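Local structure of elongation factor G (Thermus thermophilus, 2DY1) at residues T11-K22 and A94-V105. The protein binds GTP and a magnesium ion and probably works as a GTP-hydrolysing elongation factor in protein synthesis. Residues are numbered along the deposited sequence; the frame is centred on the assembly and turned at random.
Sequences TVALVGHAGSGK and ALEAADAALVAV. With GTP (guanosine-5'-triphosphate), chain C.
The flat peptide N-H and C=O groups of Ala13 and Val15 hydrogen-bond with those of Ala100, Leu102 and Ala104 as parallel strands. Ala13 N donates to Ala100 O (3.0 Å) and Leu102 N to Ala13 O; Val15 N to Leu102 O and Ala104 N to Val15 O continue the series. Strands 74-80 and 129-134 flank the pair at its two edges. One face of this strand pair carries Val12, Leu14, Leu102 and Ala104. Leu14 and Leu102 lie side by side there, CD1 of Leu14 3.7 Å from CG of Leu102, both with CG anti to the backbone N (chi1 171°). On the other face, Ala13 CB packs against Leu95 CD2 (3.8 Å) of helix 88-97 and against Ala98 CB, while Val15 CG2 meets Val103 CG2 at 3.9 Å. Farther along the chain, Ala104 CB lies against Ser20 OG (3.5 Å) and Lys22 CG. Bends at chi3 and chi4 bring Lys22 NZ back to GTP O3G (2.7 Å) and O1B (2.8 Å), where it also hydrogen-bonds Gly16 O from above the carbonyl plane. With a methionine in its place, these two phosphate oxygens would probably lose their shared cationic mate and Gly16 O a donor. Strand, glycine-rich turn and helix beginning after Gly21, with backbone amides of Gly19, Gly21 and Lys22 on the phosphates, make up the P-loop (Walker A motif) of a translational GTPase domain.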
ATOM      1  N   THR A  11      -7.769  16.898  13.068  1.00  9.59           N
ATOM      2  CA  THR A  11      -7.889  15.596  12.404  1.00  8.33           C
ATOM      3  C   THR A  11      -6.454  15.060  12.445  1.00 12.66           C
ATOM      4  O   THR A  11      -5.534  15.671  11.891  1.00 10.14           O
ATOM      5  CB  THR A  11      -8.334  15.691  10.944  1.00 10.90           C
ATOM      6  OG1 THR A  11      -9.491  16.539  10.854  1.00 12.70           O
ATOM      7  CG2 THR A  11      -8.731  14.297  10.440  1.00 11.12           C
ATOM      8  N   VAL A  12      -6.285  13.877  13.025  1.00  9.25           N
ATOM      9  CA  VAL A  12      -4.944  13.330  13.236  1.00 10.12           C
ATOM     10  C   VAL A  12      -4.879  11.857  12.878  1.00  9.50           C
ATOM     11  O   VAL A  12      -5.764  11.101  13.287  1.00  9.84           O
ATOM     12  CB  VAL A  12      -4.563  13.487  14.748  1.00  9.61           C
ATOM     13  CG1 VAL A  12      -3.172  12.911  15.027  1.00 13.81           C
ATOM     14  CG2 VAL A  12      -4.622  14.976  15.160  1.00 15.02           C
ATOM     15  N   ALA A  13      -3.849  11.452  12.122  1.00  9.34           N
ATOM     16  CA  ALA A  13      -3.674  10.024  11.790  1.00  7.82           C
ATOM     17  C   ALA A  13      -2.650   9.470  12.771  1.00  9.08           C
ATOM     18  O   ALA A  13      -1.578  10.046  12.916  1.00 10.39           O
ATOM     19  CB  ALA A  13      -3.147   9.852  10.386  1.00 10.00           C
ATOM     20  N   LEU A  14      -2.987   8.356  13.417  1.00  6.99           N
ATOM     21  CA  LEU A  14      -2.105   7.706  14.396  1.00  8.36           C
ATOM     22  C   LEU A  14      -1.476   6.544  13.621  1.00  9.09           C
ATOM     23  O   LEU A  14      -2.164   5.574  13.221  1.00  9.31           O
ATOM     24  CB  LEU A  14      -2.947   7.211  15.573  1.00 10.28           C
ATOM     25  CG  LEU A  14      -2.264   6.315  16.603  1.00 10.46           C
ATOM     26  CD1 LEU A  14      -1.026   6.997  17.184  1.00 12.72           C
ATOM     27  CD2 LEU A  14      -3.273   6.042  17.699  1.00 10.16           C
ATOM     28  N   VAL A  15      -0.164   6.638  13.417  1.00  8.52           N
ATOM     29  CA  VAL A  15       0.575   5.663  12.621  1.00  7.48           C
ATOM     30  C   VAL A  15       1.793   5.193  13.386  1.00  7.95           C
ATOM     31  O   VAL A  15       2.119   5.741  14.439  1.00 10.56           O
ATOM     32  CB  VAL A  15       1.034   6.289  11.294  1.00  7.36           C
ATOM     33  CG1 VAL A  15      -0.193   6.630  10.437  1.00 10.76           C
ATOM     34  CG2 VAL A  15       1.831   7.601  11.555  1.00 10.16           C
ATOM     35  N   GLY A  16       2.445   4.168  12.865  1.00  9.15           N
ATOM     36  CA  GLY A  16       3.635   3.657  13.535  1.00  9.60           C
ATOM     37  C   GLY A  16       3.796   2.175  13.247  1.00 10.76           C
ATOM     38  O   GLY A  16       2.891   1.539  12.727  1.00 12.70           O
ATOM     39  N   HIS A  17       4.952   1.628  13.583  1.00 10.70           N
ATOM     40  CA  HIS A  17       5.218   0.222  13.345  1.00 13.37           C
ATOM     41  C   HIS A  17       4.208  -0.664  14.031  1.00 12.73           C
ATOM     42  O   HIS A  17       3.646  -0.325  15.075  1.00 11.84           O
ATOM     43  CB  HIS A  17       6.607  -0.134  13.876  1.00 13.74           C
ATOM     44  CG  HIS A  17       7.151  -1.423  13.346  1.00 17.09           C
ATOM     45  ND1 HIS A  17       7.826  -1.511  12.147  1.00 20.78           N
ATOM     46  CD2 HIS A  17       7.124  -2.676  13.857  1.00 21.71           C
ATOM     47  CE1 HIS A  17       8.189  -2.765  11.941  1.00 23.10           C
ATOM     48  NE2 HIS A  17       7.776  -3.492  12.965  1.00 20.05           N
ATOM     49  N   ALA A  18       4.014  -1.840  13.448  1.00 13.09           N
ATOM     50  CA  ALA A  18       3.095  -2.804  14.003  1.00 14.00           C
ATOM     51  C   ALA A  18       3.402  -3.069  15.476  1.00 13.50           C
ATOM     52  O   ALA A  18       4.555  -3.302  15.851  1.00 13.82           O
ATOM     53  CB  ALA A  18       3.187  -4.102  13.203  1.00 12.94           C
ATOM     54  N   GLY A  19       2.370  -3.042  16.307  1.00 11.74           N
ATOM     55  CA  GLY A  19       2.511  -3.326  17.723  1.00 11.08           C
ATOM     56  C   GLY A  19       3.060  -2.214  18.595  1.00 12.62           C
ATOM     57  O   GLY A  19       3.397  -2.454  19.754  1.00 20.42           O
ATOM     58  N   SER A  20       3.159  -1.003  18.048  1.00 11.89           N
ATOM     59  CA  SER A  20       3.683   0.134  18.801  1.00 10.23           C
ATOM     60  C   SER A  20       2.684   0.717  19.817  1.00 18.83           C
ATOM     61  O   SER A  20       2.985   1.709  20.472  1.00 21.66           O
ATOM     62  CB  SER A  20       4.177   1.216  17.826  1.00 12.10           C
ATOM     63  OG  SER A  20       3.155   1.612  16.929  1.00 12.67           O
ATOM     64  N   GLY A  21       1.487   0.134  19.919  1.00 11.85           N
ATOM     65  CA  GLY A  21       0.524   0.573  20.914  1.00 12.51           C
ATOM     66  C   GLY A  21      -0.558   1.549  20.493  1.00 11.06           C
ATOM     67  O   GLY A  21      -1.201   2.142  21.349  1.00 11.33           O
ATOM     68  N   LYS A  22      -0.749   1.685  19.186  1.00  8.74           N
ATOM     69  CA  LYS A  22      -1.731   2.612  18.624  1.00  9.93           C
ATOM     70  C   LYS A  22      -3.177   2.350  19.036  1.00 11.47           C
ATOM     71  O   LYS A  22      -3.874   3.233  19.549  1.00 10.68           O
ATOM     72  CB  LYS A  22      -1.625   2.589  17.092  1.00 10.43           C
ATOM     73  CG  LYS A  22      -0.241   3.040  16.543  1.00  9.03           C
ATOM     74  CD  LYS A  22      -0.176   2.965  15.010  1.00  7.83           C
ATOM     75  CE  LYS A  22      -0.386   1.561  14.443  1.00 14.35           C
ATOM     76  NZ  LYS A  22       0.753   0.633  14.677  1.00 15.18           N
ATOM     77  N   ALA A  94      -5.270   7.071   5.548  1.00  8.63           N
ATOM     78  CA  ALA A  94      -5.450   7.760   6.830  1.00  7.97           C
ATOM     79  C   ALA A  94      -4.616   9.034   6.865  1.00  9.48           C
ATOM     80  O   ALA A  94      -5.085  10.060   7.340  1.00  9.80           O
ATOM     81  CB  ALA A  94      -5.066   6.846   7.999  1.00 10.85           C
ATOM     82  N   LEU A  95      -3.391   8.968   6.348  1.00  9.48           N
ATOM     83  CA  LEU A  95      -2.536  10.149   6.341  1.00  8.21           C
ATOM     84  C   LEU A  95      -3.118  11.206   5.396  1.00 11.35           C
ATOM     85  O   LEU A  95      -3.109  12.400   5.711  1.00 12.40           O
ATOM     86  CB  LEU A  95      -1.091   9.759   5.965  1.00 10.24           C
ATOM     87  CG  LEU A  95      -0.368   9.036   7.120  1.00 12.56           C
ATOM     88  CD1 LEU A  95       0.854   8.311   6.603  1.00 13.72           C
ATOM     89  CD2 LEU A  95      -0.009  10.034   8.230  1.00 13.06           C
ATOM     90  N   GLU A  96      -3.628  10.772   4.245  1.00 11.20           N
ATOM     91  CA  GLU A  96      -4.258  11.697   3.281  1.00 11.64           C
ATOM     92  C   GLU A  96      -5.397  12.462   3.926  1.00 13.48           C
ATOM     93  O   GLU A  96      -5.626  13.648   3.637  1.00 13.76           O
ATOM     94  CB  GLU A  96      -4.902  10.926   2.137  1.00 16.12           C
ATOM     95  CG  GLU A  96      -4.094  10.634   0.955  1.00 29.01           C
ATOM     96  CD  GLU A  96      -5.010  10.311  -0.210  1.00 23.39           C
ATOM     97  OE1 GLU A  96      -4.505   9.983  -1.278  1.00 20.49           O
ATOM     98  OE2 GLU A  96      -6.252  10.404  -0.047  1.00 30.13           O
ATOM     99  N   ALA A  97      -6.144  11.758   4.776  1.00  9.74           N
ATOM    100  CA  ALA A  97      -7.304  12.295   5.450  1.00  8.72           C
ATOM    101  C   ALA A  97      -7.048  13.212   6.618  1.00  8.85           C
ATOM    102  O   ALA A  97      -7.948  13.905   7.045  1.00 11.88           O
ATOM    103  CB  ALA A  97      -8.188  11.129   5.937  1.00 10.26           C
ATOM    104  N   ALA A  98      -5.826  13.213   7.144  1.00 10.81           N
ATOM    105  CA  ALA A  98      -5.530  14.001   8.342  1.00  9.39           C
ATOM    106  C   ALA A  98      -4.704  15.237   8.057  1.00  8.74           C
ATOM    107  O   ALA A  98      -4.145  15.354   6.981  1.00  9.66           O
ATOM    108  CB  ALA A  98      -4.786  13.121   9.346  1.00 11.62           C
ATOM    109  N   ASP A  99      -4.626  16.122   9.050  1.00  8.89           N
ATOM    110  CA  ASP A  99      -3.833  17.333   8.913  1.00  9.20           C
ATOM    111  C   ASP A  99      -2.518  17.231   9.694  1.00 12.55           C
ATOM    112  O   ASP A  99      -1.703  18.168   9.674  1.00 12.34           O
ATOM    113  CB  ASP A  99      -4.628  18.561   9.391  1.00 10.53           C
ATOM    114  CG  ASP A  99      -5.897  18.782   8.587  1.00  8.82           C
ATOM    115  OD1 ASP A  99      -5.939  18.368   7.412  1.00 11.04           O
ATOM    116  OD2 ASP A  99      -6.853  19.382   9.143  1.00 12.12           O
ATOM    117  N   ALA A 100      -2.301  16.102  10.372  1.00  9.81           N
ATOM    118  CA  ALA A 100      -1.065  15.885  11.140  1.00 10.80           C
ATOM    119  C   ALA A 100      -0.959  14.400  11.431  1.00  9.54           C
ATOM    120  O   ALA A 100      -1.970  13.689  11.413  1.00 10.35           O
ATOM    121  CB  ALA A 100      -1.095  16.658  12.452  1.00 13.44           C
ATOM    122  N   ALA A 101       0.268  13.946  11.691  1.00 10.51           N
ATOM    123  CA  ALA A 101       0.497  12.544  12.009  1.00  9.16           C
ATOM    124  C   ALA A 101       1.012  12.410  13.441  1.00 11.76           C
ATOM    125  O   ALA A 101       1.908  13.140  13.847  1.00 13.48           O
ATOM    126  CB  ALA A 101       1.521  11.965  11.057  1.00 10.77           C
ATOM    127  N   LEU A 102       0.410  11.505  14.208  1.00  8.94           N
ATOM    128  CA  LEU A 102       0.859  11.197  15.569  1.00 10.19           C
ATOM    129  C   LEU A 102       1.540   9.854  15.351  1.00  9.36           C
ATOM    130  O   LEU A 102       0.889   8.878  14.976  1.00 10.17           O
ATOM    131  CB  LEU A 102      -0.333  11.047  16.521  1.00  9.13           C
ATOM    132  CG  LEU A 102      -0.012  10.509  17.927  1.00 10.15           C
ATOM    133  CD1 LEU A 102       1.021  11.437  18.643  1.00 12.12           C
ATOM    134  CD2 LEU A 102      -1.308  10.441  18.768  1.00  8.74           C
ATOM    135  N   VAL A 103       2.841   9.800  15.595  1.00 10.24           N
ATOM    136  CA  VAL A 103       3.621   8.600  15.308  1.00 10.41           C
ATOM    137  C   VAL A 103       3.997   7.881  16.590  1.00 11.07           C
ATOM    138  O   VAL A 103       4.771   8.397  17.377  1.00 10.71           O
ATOM    139  CB  VAL A 103       4.912   9.004  14.519  1.00 11.30           C
ATOM    140  CG1 VAL A 103       5.682   7.768  14.077  1.00 12.54           C
ATOM    141  CG2 VAL A 103       4.533   9.882  13.287  1.00 11.50           C
ATOM    142  N   ALA A 104       3.422   6.691  16.801  1.00  9.04           N
ATOM    143  CA  ALA A 104       3.707   5.903  17.998  1.00  9.46           C
ATOM    144  C   ALA A 104       5.036   5.201  17.807  1.00  9.32           C
ATOM    145  O   ALA A 104       5.318   4.646  16.737  1.00 11.02           O
ATOM    146  CB  ALA A 104       2.620   4.850  18.226  1.00  8.68           C
ATOM    147  N   VAL A 105       5.855   5.248  18.854  1.00 10.57           N
ATOM    148  CA  VAL A 105       7.168   4.610  18.840  1.00 12.18           C
ATOM    149  C   VAL A 105       7.324   3.850  20.156  1.00 11.46           C
ATOM    150  O   VAL A 105       7.233   4.429  21.236  1.00 11.19           O
ATOM    151  CB  VAL A 105       8.306   5.677  18.736  1.00 14.89           C
ATOM    152  CG1 VAL A 105       9.697   5.020  18.927  1.00 13.91           C
ATOM    153  CG2 VAL A 105       8.231   6.371  17.392  1.00 13.66           C
TER
HETATM  154  PG  GTP C 700      -0.954  -2.697  14.932  1.00 10.86           P
HETATM  155  O1G GTP C 700      -0.858  -4.274  14.641  1.00 13.18           O
HETATM  156  O2G GTP C 700      -2.471  -2.215  14.728  1.00 10.80           O
HETATM  157  O3G GTP C 700       0.001  -1.901  14.128  1.00 14.90           O
HETATM  158  O3B GTP C 700      -0.625  -2.624  16.507  1.00  9.77           O
HETATM  159  PB  GTP C 700      -0.926  -1.361  17.450  1.00 11.27           P
HETATM  160  O1B GTP C 700       0.116  -0.334  17.214  1.00 11.91           O
HETATM  161  O2B GTP C 700      -2.343  -0.952  17.300  1.00  8.00           O
HETATM  162  O3A GTP C 700      -0.615  -1.965  18.903  1.00 13.85           O
HETATM  163  PA  GTP C 700      -1.727  -2.594  19.874  1.00 14.91           P
HETATM  164  O1A GTP C 700      -2.488  -1.496  20.509  1.00 14.79           O
HETATM  165  O2A GTP C 700      -2.471  -3.639  19.134  1.00 15.16           O
HETATM  166  O5' GTP C 700      -0.838  -3.285  21.021  1.00 13.65           O
HETATM  167  C5' GTP C 700      -0.136  -4.490  20.710  1.00 14.65           C
HETATM  168  C4' GTP C 700       0.326  -5.169  21.997  1.00 19.65           C
HETATM  169  O4' GTP C 700       1.053  -4.179  22.744  1.00 15.10           O
HETATM  170  C3' GTP C 700      -0.887  -5.551  22.849  1.00 20.18           C
HETATM  171  O3' GTP C 700      -0.571  -6.715  23.618  1.00 24.77           O
HETATM  172  C2' GTP C 700      -1.049  -4.339  23.766  1.00 19.94           C
HETATM  173  O2' GTP C 700      -1.651  -4.753  24.996  1.00 21.94           O
HETATM  174  C1' GTP C 700       0.426  -4.039  24.028  1.00 11.76           C
HETATM  175  N9  GTP C 700       0.657  -2.667  24.533  1.00 14.53           N
HETATM  176  C8  GTP C 700       0.240  -1.540  23.960  1.00 13.98           C
HETATM  177  N7  GTP C 700       0.744  -0.494  24.611  1.00 14.05           N
HETATM  178  C5  GTP C 700       1.486  -0.955  25.614  1.00 13.10           C
HETATM  179  C6  GTP C 700       2.239  -0.345  26.611  1.00 18.90           C
HETATM  180  O6  GTP C 700       2.365   0.877  26.671  1.00 16.27           O
HETATM  181  N1  GTP C 700       2.898  -1.157  27.543  1.00 16.72           N
HETATM  182  C2  GTP C 700       2.792  -2.551  27.455  1.00 20.68           C
HETATM  183  N2  GTP C 700       3.418  -3.326  28.336  1.00 19.77           N
HETATM  184  N3  GTP C 700       2.060  -3.103  26.476  1.00 17.96           N
HETATM  185  C4  GTP C 700       1.421  -2.344  25.573  1.00 16.38           C
HETATM  186  O   HOH W   1      -6.743  19.355  11.869  1.00 10.77           O
HETATM  187  O   HOH W   2       6.869   2.842  15.503  1.00 14.58           O